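Local coordinates for protein CaaX farnesyltransferase alpha subunit Ram2 (Aspergillus fumigatus, PDB 4L9P) that forms the alpha subunit of a protein farnesyltransferase, the heterodimeric enzyme that probably transfers isoprenoid groups to CaaX proteins, at residues E52-V63 and L76-H87. The protein carries 1 engineered substitution. Residues are numbered along the deposited sequence; the frame is centred on the assembly and turned at random. Where two conformers were deposited one is given.
Sequences EYLEATSYLRAV and LTGDIISMNPAH. With EDO (1,2-ethanediol), chain F; EDO (1,2-ethanediol), chain G.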
# COMPACT_ATOMS: atom_id res chain seq x y z
N GLU A 52 6.03 -23.07 25.31
CA GLU A 52 4.65 -23.44 24.97
C GLU A 52 4.41 -23.30 23.46
O GLU A 52 3.73 -24.12 22.85
CB GLU A 52 3.65 -22.53 25.71
CG GLU A 52 3.67 -22.73 27.21
CD GLU A 52 4.75 -21.94 27.95
OE1 GLU A 52 5.67 -21.33 27.32
OE2 GLU A 52 4.68 -21.94 29.19
N TYR A 53 4.94 -22.22 22.87
CA TYR A 53 4.74 -21.98 21.45
C TYR A 53 5.57 -22.97 20.63
O TYR A 53 5.09 -23.47 19.60
CB TYR A 53 5.11 -20.53 21.13
CG TYR A 53 4.82 -20.09 19.69
CD1 TYR A 53 3.52 -19.76 19.30
CD2 TYR A 53 5.84 -20.05 18.73
CE1 TYR A 53 3.23 -19.34 18.03
CE2 TYR A 53 5.58 -19.58 17.43
CZ TYR A 53 4.27 -19.25 17.09
OH TYR A 53 4.04 -18.77 15.84
N LEU A 54 6.81 -23.27 21.04
CA LEU A 54 7.60 -24.29 20.34
C LEU A 54 6.86 -25.62 20.33
O LEU A 54 6.74 -26.27 19.28
CB LEU A 54 8.99 -24.50 20.99
CG LEU A 54 10.08 -23.47 20.80
CD1 LEU A 54 11.27 -23.83 21.72
CD2 LEU A 54 10.45 -23.50 19.30
N GLU A 55 6.30 -26.01 21.48
CA GLU A 55 5.66 -27.32 21.53
C GLU A 55 4.39 -27.32 20.67
O GLU A 55 4.20 -28.23 19.83
CB GLU A 55 5.28 -27.70 22.97
CG GLU A 55 4.68 -29.10 22.95
CD GLU A 55 4.17 -29.60 24.25
OE1 GLU A 55 3.35 -28.94 24.92
OE2 GLU A 55 4.57 -30.71 24.58
N ALA A 56 3.54 -26.30 20.82
CA ALA A 56 2.27 -26.27 20.08
C ALA A 56 2.55 -26.31 18.57
O ALA A 56 1.89 -27.04 17.81
CB ALA A 56 1.43 -25.02 20.48
N THR A 57 3.48 -25.49 18.12
CA THR A 57 3.76 -25.46 16.69
C THR A 57 4.40 -26.73 16.14
O THR A 57 4.19 -27.05 14.97
CB THR A 57 4.61 -24.20 16.30
OG1 THR A 57 5.82 -24.19 17.08
CG2 THR A 57 3.81 -22.89 16.51
N SER A 58 5.17 -27.45 16.98
CA SER A 58 5.70 -28.74 16.55
C SER A 58 4.57 -29.79 16.37
O SER A 58 4.59 -30.59 15.43
CB SER A 58 6.78 -29.21 17.53
OG SER A 58 7.85 -28.25 17.61
N TYR A 59 3.55 -29.73 17.22
CA TYR A 59 2.36 -30.58 17.00
C TYR A 59 1.57 -30.10 15.77
O TYR A 59 1.02 -30.90 15.03
CB TYR A 59 1.45 -30.62 18.28
CG TYR A 59 1.96 -31.67 19.24
CD1 TYR A 59 2.95 -31.37 20.16
CD2 TYR A 59 1.55 -32.97 19.11
CE1 TYR A 59 3.47 -32.37 21.03
CE2 TYR A 59 2.08 -33.95 19.94
CZ TYR A 59 3.01 -33.63 20.88
OH TYR A 59 3.54 -34.59 21.74
N LEU A 60 1.52 -28.77 15.52
CA LEU A 60 0.81 -28.30 14.34
C LEU A 60 1.49 -28.81 13.05
O LEU A 60 0.80 -29.23 12.09
CB LEU A 60 0.76 -26.74 14.36
CG LEU A 60 -0.12 -26.23 13.20
CD1 LEU A 60 -1.59 -26.57 13.42
CD2 LEU A 60 0.06 -24.71 12.96
N ARG A 61 2.81 -28.79 13.03
CA ARG A 61 3.50 -29.32 11.86
C ARG A 61 3.08 -30.78 11.61
O ARG A 61 2.83 -31.17 10.48
CB ARG A 61 5.03 -29.26 12.02
CG ARG A 61 5.59 -27.90 11.67
CD ARG A 61 7.14 -27.91 11.60
NE ARG A 61 7.62 -27.85 12.95
CZ ARG A 61 7.88 -26.76 13.65
NH1 ARG A 61 7.85 -25.52 13.12
NH2 ARG A 61 8.24 -26.93 14.90
N ALA A 62 2.99 -31.57 12.68
CA ALA A 62 2.63 -32.97 12.52
C ALA A 62 1.20 -33.15 12.03
O ALA A 62 0.94 -33.98 11.15
CB ALA A 62 2.82 -33.72 13.88
N VAL A 63 0.24 -32.45 12.62
CA VAL A 63 -1.14 -32.63 12.17
C VAL A 63 -1.32 -32.16 10.72
O VAL A 63 -2.05 -32.79 9.96
CB VAL A 63 -2.23 -32.06 13.13
CG1 VAL A 63 -2.25 -32.89 14.40
CG2 VAL A 63 -2.02 -30.59 13.46
N LEU A 76 -6.07 -27.25 18.91
CA LEU A 76 -4.67 -26.84 18.77
C LEU A 76 -4.59 -25.50 17.99
O LEU A 76 -3.82 -24.60 18.33
CB LEU A 76 -3.91 -27.92 17.98
CG LEU A 76 -2.46 -27.57 17.62
CD1 LEU A 76 -1.59 -27.20 18.83
CD2 LEU A 76 -1.81 -28.70 16.82
N THR A 77 -5.35 -25.41 16.91
CA THR A 77 -5.33 -24.13 16.17
C THR A 77 -5.81 -22.96 17.04
O THR A 77 -5.24 -21.87 16.93
CB THR A 77 -6.17 -24.17 14.88
OG1 THR A 77 -7.59 -24.28 15.14
CG2 THR A 77 -5.66 -25.22 13.89
N GLY A 78 -6.78 -23.16 17.90
CA GLY A 78 -7.25 -22.09 18.77
C GLY A 78 -6.17 -21.70 19.78
O GLY A 78 -6.00 -20.50 20.10
N ASP A 79 -5.42 -22.72 20.26
CA ASP A 79 -4.35 -22.45 21.23
C ASP A 79 -3.23 -21.60 20.55
O ASP A 79 -2.74 -20.59 21.11
CB ASP A 79 -3.79 -23.80 21.72
CG ASP A 79 -2.84 -23.63 22.88
OD1 ASP A 79 -2.89 -22.59 23.57
OD2 ASP A 79 -2.08 -24.56 23.11
N ILE A 80 -2.85 -21.99 19.35
CA ILE A 80 -1.80 -21.25 18.66
C ILE A 80 -2.27 -19.84 18.34
O ILE A 80 -1.51 -18.90 18.49
CB ILE A 80 -1.35 -21.97 17.37
CG1 ILE A 80 -0.57 -23.26 17.81
CG2 ILE A 80 -0.41 -21.04 16.54
CD1 ILE A 80 -0.24 -24.20 16.71
N ILE A 81 -3.50 -19.69 17.90
CA ILE A 81 -4.07 -18.35 17.67
C ILE A 81 -4.06 -17.48 18.93
O ILE A 81 -3.80 -16.26 18.82
CB ILE A 81 -5.50 -18.45 17.03
CG1 ILE A 81 -5.34 -18.89 15.58
CG2 ILE A 81 -6.28 -17.11 17.15
CD1 ILE A 81 -6.65 -19.39 14.91
N SER A 82 -4.31 -18.10 20.09
CA SER A 82 -4.24 -17.33 21.35
C SER A 82 -2.82 -16.80 21.60
O SER A 82 -2.66 -15.75 22.20
CB SER A 82 -4.74 -18.18 22.55
OG SER A 82 -3.75 -19.06 23.06
N MET A 83 -1.81 -17.53 21.16
CA MET A 83 -0.42 -17.08 21.33
C MET A 83 0.06 -16.14 20.24
O MET A 83 0.85 -15.24 20.50
CB MET A 83 0.54 -18.28 21.41
CG MET A 83 0.36 -19.05 22.75
SD MET A 83 1.50 -20.46 22.81
CE MET A 83 0.64 -21.62 21.83
N ASN A 84 -0.43 -16.34 19.02
CA ASN A 84 0.02 -15.58 17.85
C ASN A 84 -1.09 -15.52 16.80
O ASN A 84 -1.18 -16.39 15.93
CB ASN A 84 1.26 -16.20 17.25
CG ASN A 84 1.75 -15.46 16.02
OD1 ASN A 84 1.25 -14.36 15.70
ND2 ASN A 84 2.70 -16.06 15.31
N PRO A 85 -1.95 -14.52 16.90
CA PRO A 85 -3.07 -14.44 15.96
C PRO A 85 -2.60 -14.00 14.57
O PRO A 85 -3.40 -14.02 13.65
CB PRO A 85 -3.98 -13.36 16.57
CG PRO A 85 -3.07 -12.50 17.32
CD PRO A 85 -2.02 -13.45 17.92
N ALA A 86 -1.34 -13.65 14.40
CA ALA A 86 -0.81 -13.33 13.06
C ALA A 86 -0.12 -14.52 12.38
O ALA A 86 0.66 -14.36 11.44
CB ALA A 86 0.15 -12.12 13.16
N HIS A 87 -0.43 -15.74 12.82
CA HIS A 87 0.12 -16.94 12.17
C HIS A 87 -0.83 -17.30 11.05
O HIS A 87 -1.85 -17.96 11.28
CB HIS A 87 0.18 -18.02 13.26
CG HIS A 87 0.94 -19.25 12.88
ND1 HIS A 87 0.56 -20.10 11.85
CD2 HIS A 87 2.01 -19.84 13.48
CE1 HIS A 87 1.40 -21.12 11.81
NE2 HIS A 87 2.31 -20.97 12.77
C1 EDO F . 3.64 -24.49 12.03
O1 EDO F . 2.92 -23.69 11.06
C2 EDO F . 4.93 -23.73 12.38
O2 EDO F . 4.63 -22.60 13.20
C1 EDO G . 8.15 -22.33 15.71
O1 EDO G . 7.81 -23.60 15.16
C2 EDO G . 8.14 -21.27 14.63
O2 EDO G . 6.89 -21.23 13.93
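Leu76 fits as a knob among Ala56, Tyr59, Leu60 and Val63, its CD2 lying 3.6 Å from Leu60 N, and shows how two helices interlock; Ile80 enters the next hole, among Tyr53, Ala56, Thr57 and Leu60, with CD1 3.6 Å from Leu60 CB. Beside them, the bend of Met83 at chi3 (-80°) brings CE to 3.7 Å from Ala56 CB; SD itself lies at the edge of the Tyr53 ring, a Met-aromatic contact. The axes of segments 52-63 and 76-83 cross at -141°, roughly antiparallel; helix 71-83 lies in a prenyltransferase alpha-subunit repeat, a TPR-like helical repeat, and helix 51-65 packs against it. Polar contacts gather where helix 71-83 ends. Asn84 holds its amide away from its own backbone N (chi1 179°), which brings ND2 to Tyr53 OH in a nearly straight bond of 3.1 Å, the hydroxyl lying in the amide plane, while OD1 accepts from Ala86 N in an Asx turn. Tyr53 OH also bonds Asp148 of the beta subunit and meets the His87 ring edge-on, 3.3 Å from CD2. His87 NE2 shares a 2.9 Å hydrogen bond with O2 of the chain F 1,2-ethanediol, probably from the crystallisation liquor, while ND1 caps helix 88-100 at Val90 N.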